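PDB 2P5Z: type VI secretion system component from Escherichia coli O6, which probably forms part of the trimeric puncturing tip of the secretion apparatus, resembling the bacteriophage T4 tail proteins gp27 and gp5. Local coordinates for residues 37-42 with 183-188; 129-134 with 159-164; 151-156 with 200-205. All coordinates share one frame; numbering follows the deposited sequence.

Interaction 1: 37-42 with 183-188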
loop_
_atom_site.group_PDB
_atom_site.type_symbol
_atom_site.label_atom_id
_atom_site.label_comp_id
_atom_site.label_asym_id
_atom_site.label_seq_id
_atom_site.Cartn_x
_atom_site.Cartn_y
_atom_site.Cartn_z
ATOM N N GLU A 37 -4.849 -18.818 12.382
ATOM C CA GLU A 37 -5.750 -18.392 13.409
ATOM C C GLU A 37 -5.036 -17.286 14.161
ATOM O O GLU A 37 -3.823 -17.323 14.342
ATOM C CB GLU A 37 -6.073 -19.530 14.378
ATOM C CG GLU A 37 -6.759 -20.726 13.730
ATOM C CD GLU A 37 -6.869 -21.952 14.640
ATOM O OE1 GLU A 37 -7.406 -21.836 15.771
ATOM O OE2 GLU A 37 -6.437 -23.043 14.205
ATOM N N GLN A 38 -5.805 -16.305 14.603
ATOM C CA GLN A 38 -5.296 -15.148 15.305
ATOM C C GLN A 38 -6.462 -14.488 16.011
ATOM O O GLN A 38 -7.566 -14.447 15.479
ATOM C CB GLN A 38 -4.679 -14.189 14.302
ATOM C CG GLN A 38 -3.873 -13.060 14.885
ATOM C CD GLN A 38 -3.462 -12.106 13.792
ATOM O OE1 GLN A 38 -3.578 -12.428 12.609
ATOM N NE2 GLN A 38 -3.014 -10.919 14.170
ATOM N N LEU A 39 -6.210 -14.008 17.221
ATOM C CA LEU A 39 -7.157 -13.205 17.980
ATOM C C LEU A 39 -7.673 -12.006 17.190
ATOM O O LEU A 39 -6.916 -11.388 16.435
ATOM C CB LEU A 39 -6.476 -12.696 19.232
ATOM C CG LEU A 39 -6.142 -13.771 20.257
ATOM C CD1 LEU A 39 -5.486 -13.119 21.462
ATOM C CD2 LEU A 39 -7.412 -14.515 20.665
ATOM N N SER A 40 -8.970 -11.716 17.357
ATOM C CA SER A 40 -9.653 -10.572 16.737
ATOM C C SER A 40 -9.640 -10.549 15.248
ATOM O O SER A 40 -9.718 -9.474 14.657
ATOM C CB SER A 40 -9.129 -9.216 17.228
ATOM O OG SER A 40 -9.543 -9.024 18.562
ATOM N N THR A 41 -9.540 -11.722 14.639
ATOM C CA THR A 41 -9.652 -11.847 13.190
ATOM C C THR A 41 -10.235 -13.225 12.885
ATOM O O THR A 41 -10.020 -14.166 13.646
ATOM C CB THR A 41 -8.290 -11.579 12.439
ATOM O OG1 THR A 41 -8.218 -12.388 11.260
ATOM C CG2 THR A 41 -7.135 -11.903 13.271
ATOM N N PRO A 42 -11.055 -13.333 11.826
ATOM C CA PRO A 42 -11.572 -14.662 11.494
ATOM C C PRO A 42 -10.475 -15.581 10.941
ATOM O O PRO A 42 -9.651 -15.143 10.132
ATOM C CB PRO A 42 -12.622 -14.371 10.417
ATOM C CG PRO A 42 -12.216 -13.059 9.823
ATOM C CD PRO A 42 -11.572 -12.283 10.930
ATOM N N GLY A 183 -10.741 -1.484 22.528
ATOM C CA GLY A 183 -9.871 -2.543 23.028
ATOM C C GLY A 183 -10.554 -3.845 23.406
ATOM O O GLY A 183 -10.052 -4.582 24.257
ATOM N N ILE A 184 -11.703 -4.122 22.795
ATOM C CA ILE A 184 -12.382 -5.402 22.981
ATOM C C ILE A 184 -11.783 -6.367 21.966
ATOM O O ILE A 184 -11.447 -5.984 20.842
ATOM C CB ILE A 184 -13.934 -5.287 22.776
ATOM C CG1 ILE A 184 -14.582 -4.520 23.926
ATOM C CG2 ILE A 184 -14.627 -6.656 22.706
ATOM C CD1 ILE A 184 -16.042 -4.161 23.659
ATOM N N TRP A 185 -11.624 -7.618 22.370
ATOM C CA TRP A 185 -11.093 -8.617 21.470
ATOM C C TRP A 185 -11.960 -9.850 21.416
ATOM O O TRP A 185 -12.785 -10.088 22.301
ATOM C CB TRP A 185 -9.661 -8.992 21.842
ATOM C CG TRP A 185 -9.455 -9.437 23.244
ATOM C CD1 TRP A 185 -9.198 -8.642 24.324
ATOM C CD2 TRP A 185 -9.431 -10.782 23.721
ATOM N NE1 TRP A 185 -9.037 -9.411 25.454
ATOM C CE2 TRP A 185 -9.175 -10.729 25.112
ATOM C CE3 TRP A 185 -9.618 -12.026 23.117
ATOM C CZ2 TRP A 185 -9.088 -11.876 25.907
ATOM C CZ3 TRP A 185 -9.532 -13.179 23.916
ATOM C CH2 TRP A 185 -9.270 -13.090 25.293
ATOM N N PHE A 186 -11.764 -10.635 20.370
ATOM C CA PHE A 186 -12.480 -11.882 20.260
ATOM C C PHE A 186 -11.643 -13.106 19.858
ATOM O O PHE A 186 -10.562 -12.990 19.261
ATOM C CB PHE A 186 -13.702 -11.736 19.346
ATOM C CG PHE A 186 -13.391 -11.297 17.944
ATOM C CD1 PHE A 186 -13.283 -9.947 17.627
ATOM C CD2 PHE A 186 -13.261 -12.234 16.925
ATOM C CE1 PHE A 186 -13.031 -9.538 16.312
ATOM C CE2 PHE A 186 -13.004 -11.838 15.599
ATOM C CZ PHE A 186 -12.919 -10.484 15.290
ATOM N N ARG A 187 -12.181 -14.276 20.182
ATOM C CA ARG A 187 -11.673 -15.523 19.667
ATOM C C ARG A 187 -12.819 -16.433 19.284
ATOM O O ARG A 187 -13.976 -16.175 19.622
ATOM C CB ARG A 187 -10.800 -16.222 20.705
ATOM C CG ARG A 187 -11.534 -16.802 21.883
ATOM C CD ARG A 187 -10.523 -17.090 22.959
ATOM N NE ARG A 187 -11.124 -17.633 24.165
ATOM C CZ ARG A 187 -11.335 -18.924 24.373
ATOM N NH1 ARG A 187 -10.995 -19.820 23.446
ATOM N NH2 ARG A 187 -11.895 -19.312 25.511
ATOM N N PHE A 188 -12.485 -17.517 18.597
ATOM C CA PHE A 188 -13.471 -18.485 18.186
ATOM C C PHE A 188 -13.388 -19.709 19.077
ATOM O O PHE A 188 -12.323 -20.043 19.584
ATOM C CB PHE A 188 -13.282 -18.822 16.718
ATOM C CG PHE A 188 -13.591 -17.679 15.811
ATOM C CD1 PHE A 188 -14.859 -17.524 15.280
ATOM C CD2 PHE A 188 -12.628 -16.735 15.508
ATOM C CE1 PHE A 188 -15.151 -16.464 14.466
ATOM C CE2 PHE A 188 -12.919 -15.663 14.693
ATOM C CZ PHE A 188 -14.183 -15.533 14.167
HETATM O O HOH W 1 -11.536 -7.046 18.337
#
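Ile184, the residue after the Schellman glycine Gly183 that ends helix 171-182, reaches Ser40 through a single water, which donates to Ile184 O and sits 2.8 Å from Ser40 OG. The chain then enters strand 185-191. Trp185 offers its six-membered ring to Leu39, whose CD2 lies 4.1 Å from Trp185 CZ3. Phe186 is held by both backbone polar atoms: Ser40 N donates to Phe186 O at 2.8 Å and 164°, and Phe186 N donates to Ser40 OG at 3.3 Å. A chi1 of 59° sets Phe186 CG between its own backbone N and carbonyl carbon. One face of the ring lies against Ser40, whose CA stands over the ring centre, 3.5 Å from the centroid, in a CH-pi contact, while Phe188 CE2 meets the ring's edge in plane. Arg187 runs beside Leu39, pointing the same way, and its CB is 3.8 Å from Leu39 CD2; its guanidinium leads away to long, weak ion pairs with Glu200 and Glu209. Phe188 receives Thr41 O at its edge, 3.4 Å from CE2, and its CZ packs 4.2 Å from Pro42 CB. Ser40 is the third residue of the type II turn from Gln38 to Thr41, which presents its N-H and hydroxyl together. Because Trp185 and Arg187 spend their backbone bonds on Tyr202 and Glu200, Phe186 N and O face the other edge of the strand; Ser40 therefore satisfies this edge by one main-chain bond and one side-chain bond, without a beta bridge.

Interaction 2: 129-134 with 159-164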
loop_
_atom_site.group_PDB
_atom_site.type_symbol
_atom_site.label_atom_id
_atom_site.label_comp_id
_atom_site.label_asym_id
_atom_site.label_seq_id
_atom_site.Cartn_x
_atom_site.Cartn_y
_atom_site.Cartn_z
ATOM N N GLN A 129 -26.395 3.736 21.103
ATOM C CA GLN A 129 -25.969 2.389 21.432
ATOM C C GLN A 129 -24.595 2.392 22.041
ATOM O O GLN A 129 -23.854 3.366 21.925
ATOM C CB GLN A 129 -25.988 1.504 20.205
ATOM C CG GLN A 129 -27.115 1.749 19.232
ATOM C CD GLN A 129 -28.362 0.978 19.584
ATOM O OE1 GLN A 129 -28.667 -0.028 18.959
ATOM N NE2 GLN A 129 -29.087 1.439 20.598
ATOM N N THR A 130 -24.273 1.301 22.722
ATOM C CA THR A 130 -22.892 1.008 23.099
ATOM C C THR A 130 -22.246 0.305 21.913
ATOM O O THR A 130 -22.961 -0.217 21.028
ATOM C CB THR A 130 -22.859 0.038 24.250
ATOM O OG1 THR A 130 -23.389 -1.218 23.799
ATOM C CG2 THR A 130 -23.710 0.561 25.385
ATOM N N VAL A 131 -20.912 0.299 21.881
ATOM C CA VAL A 131 -20.184 -0.519 20.895
ATOM C C VAL A 131 -20.683 -1.993 20.827
ATOM O O VAL A 131 -21.018 -2.459 19.725
ATOM C CB VAL A 131 -18.630 -0.421 21.031
ATOM C CG1 VAL A 131 -17.934 -1.485 20.157
ATOM C CG2 VAL A 131 -18.137 0.973 20.676
ATOM N N PRO A 132 -20.772 -2.709 21.985
ATOM C CA PRO A 132 -21.339 -4.067 21.916
ATOM C C PRO A 132 -22.727 -4.190 21.304
ATOM O O PRO A 132 -22.974 -5.120 20.528
ATOM C CB PRO A 132 -21.369 -4.519 23.375
ATOM C CG PRO A 132 -20.291 -3.734 24.020
ATOM C CD PRO A 132 -20.287 -2.409 23.350
ATOM N N GLN A 133 -23.616 -3.259 21.628
ATOM C CA GLN A 133 -24.968 -3.309 21.077
ATOM C C GLN A 133 -24.960 -3.133 19.555
ATOM O O GLN A 133 -25.647 -3.883 18.834
ATOM C CB GLN A 133 -25.868 -2.280 21.753
ATOM C CG GLN A 133 -26.318 -2.684 23.141
ATOM C CD GLN A 133 -27.007 -1.551 23.886
ATOM O OE1 GLN A 133 -26.566 -0.393 23.853
ATOM N NE2 GLN A 133 -28.095 -1.882 24.566
ATOM N N ILE A 134 -24.164 -2.172 19.071
ATOM C CA ILE A 134 -23.955 -2.017 17.624
ATOM C C ILE A 134 -23.430 -3.315 17.002
ATOM O O ILE A 134 -23.978 -3.790 15.988
ATOM C CB ILE A 134 -23.021 -0.820 17.285
ATOM C CG1 ILE A 134 -23.629 0.485 17.804
ATOM C CG2 ILE A 134 -22.825 -0.684 15.775
ATOM C CD1 ILE A 134 -22.713 1.703 17.756
ATOM N N PRO A 159 -20.143 2.930 27.672
ATOM C CA PRO A 159 -21.069 4.044 27.521
ATOM C C PRO A 159 -21.921 3.930 26.270
ATOM O O PRO A 159 -21.500 3.338 25.278
ATOM C CB PRO A 159 -20.138 5.253 27.417
ATOM C CG PRO A 159 -18.898 4.825 28.158
ATOM C CD PRO A 159 -18.748 3.387 27.786
ATOM N N ALA A 160 -23.139 4.454 26.340
ATOM C CA ALA A 160 -23.941 4.620 25.141
ATOM C C ALA A 160 -23.311 5.750 24.322
ATOM O O ALA A 160 -22.784 6.718 24.874
ATOM C CB ALA A 160 -25.382 4.931 25.491
ATOM N N ARG A 161 -23.301 5.584 23.009
ATOM C CA ARG A 161 -22.799 6.617 22.130
ATOM C C ARG A 161 -24.011 7.202 21.455
ATOM O O ARG A 161 -24.918 6.480 21.068
ATOM C CB ARG A 161 -21.880 6.017 21.074
ATOM C CG ARG A 161 -20.658 5.312 21.610
ATOM C CD ARG A 161 -19.435 6.195 21.522
ATOM N NE ARG A 161 -18.216 5.413 21.700
ATOM C CZ ARG A 161 -17.546 4.832 20.708
ATOM N NH1 ARG A 161 -17.971 4.947 19.456
ATOM N NH2 ARG A 161 -16.446 4.141 20.970
ATOM N N GLU A 162 -24.033 8.511 21.312
ATOM C CA GLU A 162 -25.205 9.153 20.771
ATOM C C GLU A 162 -25.415 8.761 19.321
ATOM O O GLU A 162 -26.453 8.212 18.976
ATOM C CB GLU A 162 -25.088 10.665 20.915
ATOM C CG GLU A 162 -26.418 11.360 20.806
ATOM C CD GLU A 162 -26.306 12.742 20.204
ATOM O OE1 GLU A 162 -25.261 13.412 20.406
ATOM O OE2 GLU A 162 -27.279 13.164 19.534
ATOM N N GLN A 163 -24.423 9.042 18.480
ATOM C CA GLN A 163 -24.461 8.667 17.073
ATOM C C GLN A 163 -23.131 8.029 16.645
ATOM O O GLN A 163 -22.057 8.493 17.025
ATOM C CB GLN A 163 -24.752 9.878 16.181
ATOM C CG GLN A 163 -26.030 10.602 16.502
ATOM C CD GLN A 163 -26.394 11.649 15.476
ATOM O OE1 GLN A 163 -27.355 11.483 14.726
ATOM N NE2 GLN A 163 -25.640 12.731 15.442
ATOM N N VAL A 164 -23.207 6.967 15.846
ATOM C CA VAL A 164 -22.013 6.293 15.345
ATOM C C VAL A 164 -22.235 5.993 13.881
ATOM O O VAL A 164 -23.184 5.293 13.529
ATOM C CB VAL A 164 -21.731 4.974 16.098
ATOM C CG1 VAL A 164 -20.686 4.115 15.341
ATOM C CG2 VAL A 164 -21.253 5.246 17.524
#
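Gln129 and Arg161 face each other as an antiparallel, hydrogen-bonded pair. Arg161 N donates to Gln129 O almost straight, at 167°, although it stands well above the carbonyl plane, whereas the return bond from Gln129 N to Arg161 O is weak and bent, 3.1 Å long. One residue on, Thr130 leans on the main chain of Pro159: its CA makes a CA-H...O contact of 3.5 Å with Pro159 O, and its CG2 lies 3.6 Å from the same oxygen. The Arg161 side chain turns at chi2 (-100°) and runs beside Val131, pointing the same way. Val131 CG2 sits over one face of the guanidinium, toward its rim, 3.6 Å from Arg161 NH2. Deeper in, Ile134 CD1 meets Val164 CB at 3.8 Å, the two side chains crossing obliquely.

Behind this first shell, a capping box fixes the start of helix 131-140. Gln133 N donates to Thr130 OG1 at 3.0 Å, and Thr130 N donates at 3.1 Å to Gln133 OE1, in the amide plane and on a lone pair. Thr130 is thus gripped on both its N-H and its hydroxyl while it touches Pro159. Further out, Phe174 of helix 171-182 packs on both Ile134 and Val164, Leu178 reaches Val131 and Ile134, and Glu162 forms a salt bridge with Arg408. The Gln129-Arg161 pair lies beyond a corner at Glu162, next to the two-stranded antiparallel pairing of 124-127 with 161-166, where the chain enters helix 131-140 at the N-cap Thr130, closed by a capping box with Gln133.

Interaction 3: 151-156 with 200-205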
loop_
_atom_site.group_PDB
_atom_site.type_symbol
_atom_site.label_atom_id
_atom_site.label_comp_id
_atom_site.label_asym_id
_atom_site.label_seq_id
_atom_site.Cartn_x
_atom_site.Cartn_y
_atom_site.Cartn_z
ATOM N N VAL A 151 -21.129 -14.617 22.039
ATOM C CA VAL A 151 -21.332 -14.379 23.469
ATOM C C VAL A 151 -20.394 -13.246 23.888
ATOM O O VAL A 151 -19.239 -13.221 23.462
ATOM C CB VAL A 151 -21.008 -15.660 24.330
ATOM C CG1 VAL A 151 -20.571 -15.314 25.754
ATOM C CG2 VAL A 151 -22.200 -16.590 24.428
ATOM N N PHE A 152 -20.887 -12.317 24.712
ATOM C CA PHE A 152 -20.070 -11.243 25.268
ATOM C C PHE A 152 -19.770 -11.535 26.726
ATOM O O PHE A 152 -20.688 -11.826 27.480
ATOM C CB PHE A 152 -20.815 -9.901 25.186
ATOM C CG PHE A 152 -20.927 -9.352 23.798
ATOM C CD1 PHE A 152 -19.975 -8.466 23.312
ATOM C CD2 PHE A 152 -21.973 -9.713 22.975
ATOM C CE1 PHE A 152 -20.066 -7.958 22.026
ATOM C CE2 PHE A 152 -22.062 -9.216 21.691
ATOM C CZ PHE A 152 -21.116 -8.332 21.218
ATOM N N ASN A 153 -18.502 -11.466 27.131
ATOM C CA ASN A 153 -18.128 -11.584 28.550
ATOM C C ASN A 153 -17.231 -10.410 28.915
ATOM O O ASN A 153 -16.045 -10.567 29.227
ATOM C CB ASN A 153 -17.413 -12.908 28.881
ATOM C CG ASN A 153 -18.051 -14.120 28.210
ATOM O OD1 ASN A 153 -19.029 -14.685 28.710
ATOM N ND2 ASN A 153 -17.485 -14.534 27.077
ATOM N N LEU A 154 -17.805 -9.220 28.870
ATOM C CA LEU A 154 -17.031 -8.020 29.085
ATOM C C LEU A 154 -16.961 -7.710 30.571
ATOM O O LEU A 154 -17.917 -7.955 31.308
ATOM C CB LEU A 154 -17.648 -6.883 28.285
ATOM C CG LEU A 154 -17.781 -7.256 26.807
ATOM C CD1 LEU A 154 -18.482 -6.163 26.068
ATOM C CD2 LEU A 154 -16.413 -7.540 26.166
ATOM N N LYS A 155 -15.814 -7.218 31.022
ATOM C CA LYS A 155 -15.664 -6.873 32.426
ATOM C C LYS A 155 -15.929 -5.390 32.624
ATOM O O LYS A 155 -16.594 -4.999 33.586
ATOM C CB LYS A 155 -14.275 -7.251 32.952
ATOM C CG LYS A 155 -14.139 -8.715 33.337
ATOM C CD LYS A 155 -14.927 -9.060 34.590
ATOM C CE LYS A 155 -15.295 -10.534 34.604
ATOM N NZ LYS A 155 -16.273 -10.829 33.524
ATOM N N SER A 156 -15.410 -4.574 31.710
ATOM C CA SER A 156 -15.677 -3.142 31.715
ATOM C C SER A 156 -17.094 -2.791 31.253
ATOM O O SER A 156 -17.773 -3.597 30.610
ATOM C CB SER A 156 -14.652 -2.407 30.858
ATOM O OG SER A 156 -13.436 -2.271 31.558
ATOM N N GLU A 200 -16.398 -15.371 20.782
ATOM C CA GLU A 200 -16.472 -14.941 22.150
ATOM C C GLU A 200 -15.716 -13.667 22.296
ATOM O O GLU A 200 -14.551 -13.611 21.941
ATOM C CB GLU A 200 -15.914 -16.010 23.081
ATOM C CG GLU A 200 -16.493 -17.386 22.793
ATOM C CD GLU A 200 -16.121 -18.404 23.825
ATOM O OE1 GLU A 200 -15.158 -18.156 24.585
ATOM O OE2 GLU A 200 -16.801 -19.458 23.867
ATOM N N PHE A 201 -16.379 -12.646 22.830
ATOM C CA PHE A 201 -15.780 -11.332 23.021
ATOM C C PHE A 201 -15.322 -11.160 24.461
ATOM O O PHE A 201 -15.991 -11.625 25.392
ATOM C CB PHE A 201 -16.782 -10.221 22.691
ATOM C CG PHE A 201 -17.312 -10.252 21.265
ATOM C CD1 PHE A 201 -16.648 -9.565 20.242
ATOM C CD2 PHE A 201 -18.496 -10.912 20.961
ATOM C CE1 PHE A 201 -17.142 -9.548 18.940
ATOM C CE2 PHE A 201 -18.997 -10.905 19.660
ATOM C CZ PHE A 201 -18.310 -10.210 18.643
ATOM N N TYR A 202 -14.182 -10.490 24.646
ATOM C CA TYR A 202 -13.635 -10.214 25.976
ATOM C C TYR A 202 -12.876 -8.903 25.929
ATOM O O TYR A 202 -12.462 -8.469 24.850
ATOM C CB TYR A 202 -12.624 -11.282 26.408
ATOM C CG TYR A 202 -13.114 -12.700 26.411
ATOM C CD1 TYR A 202 -13.853 -13.199 27.480
ATOM C CD2 TYR A 202 -12.848 -13.539 25.346
ATOM C CE1 TYR A 202 -14.285 -14.503 27.498
ATOM C CE2 TYR A 202 -13.291 -14.832 25.343
ATOM C CZ TYR A 202 -14.006 -15.313 26.421
ATOM O OH TYR A 202 -14.466 -16.607 26.403
ATOM N N ASP A 203 -12.661 -8.310 27.104
ATOM C CA ASP A 203 -11.880 -7.092 27.234
ATOM C C ASP A 203 -10.744 -7.146 28.262
ATOM O O ASP A 203 -10.002 -6.158 28.434
ATOM C CB ASP A 203 -12.775 -5.859 27.454
ATOM C CG ASP A 203 -13.712 -5.968 28.670
ATOM O OD1 ASP A 203 -13.390 -6.641 29.671
ATOM O OD2 ASP A 203 -14.789 -5.317 28.630
ATOM N N ASP A 204 -10.601 -8.283 28.941
ATOM C CA ASP A 204 -9.500 -8.437 29.897
ATOM C C ASP A 204 -8.935 -9.854 29.998
ATOM O O ASP A 204 -9.443 -10.796 29.375
ATOM C CB ASP A 204 -9.903 -7.928 31.292
ATOM C CG ASP A 204 -10.784 -8.909 32.049
ATOM O OD1 ASP A 204 -11.552 -9.684 31.424
ATOM O OD2 ASP A 204 -10.715 -8.901 33.293
ATOM N N GLN A 205 -7.914 -9.983 30.843
ATOM C CA GLN A 205 -7.215 -11.242 31.114
ATOM C C GLN A 205 -8.065 -12.405 31.653
ATOM O O GLN A 205 -7.651 -13.559 31.584
ATOM C CB GLN A 205 -6.034 -10.954 32.028
ATOM C CG GLN A 205 -6.095 -9.563 32.597
ATOM C CD GLN A 205 -4.805 -8.813 32.409
ATOM O OE1 GLN A 205 -4.803 -7.610 32.161
ATOM N NE2 GLN A 205 -3.691 -9.520 32.524
HETATM O O HOH W 2 -13.305 -9.903 29.491
#
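Val151 and Phe201 are joined by the first of two backbone bonds: Phe201 N donates to Val151 O at 3.0 Å, nearly along the C=O axis, and Asn153 N returns the bond to Phe201 O at 3.1 Å. Phe201 is therefore tied through both its N and O to the residues before and after Phe152.

Aromatic packing follows from this register. Phe152 and Phe201 lie side by side in an offset stack, centroids 4.3 Å apart and planes at 8°, with Phe152 CE1 over the Phe201 rim and Phe201 CD2 over the Phe152 rim. Helix 131-140 packs on this pair through Pro132, Glu136 and Val135. The other face carries Asn153 and Tyr202, likewise side by side, with the amide turned 23° from the ring.

The pairing is parallel and belongs to a three-stranded mixed sheet in which strand 196-202 lies between 150-153 and 185-191, its antiparallel neighbour.

Past the strands, carboxylates take over. Asp203 CG sits between the backbone N and the carbonyl carbon (chi1 56°), a crowded position, and its oxygens accept from successive amides, each on the syn side: OD1 from Lys155 N at 2.8 Å and OD2 from Ser156 N at 3.2 Å. OD2 also bonds Tyr158 OH. Lys155 passes its aliphatic part by Asp204, Lys155 CG lying 3.4 Å from Asp204 OD1. Lys155 NZ remains 5.3 Å from Asp204 OD1, too far for a salt bridge; Asp204 OD1 is hydrogen-bonded to Ser206 OG.

One water accepts from Asp203 N at 2.9 Å and can donate to Asn153 O and Asp204 OD1; with further acceptors nearby, which of them receive its protons is not settled.

In the fold
Interactions 1 and 3 work on the same three-stranded sheet: 151-156 lines one side of strand 196-202, and 183-188 forms its other neighbour, whose other edge takes the turn at 37-42. Trp185 and Tyr202 link them through ring contact and a probable backbone bond. Interaction 1 has its centre nearest the chain centre, about 5 Å from it; that of interaction 3 is about 14 Å away, and that of interaction 2, which includes exposed residues, about 19 Å. Pro132 joins interaction 2 to the others, packing on Leu154, Phe152 and Ile184. The chemistry differs accordingly: a type II turn whose Ser40 lies over the Phe186 ring, a helix cap beside a strand pair, and parallel pairing finished by aspartates.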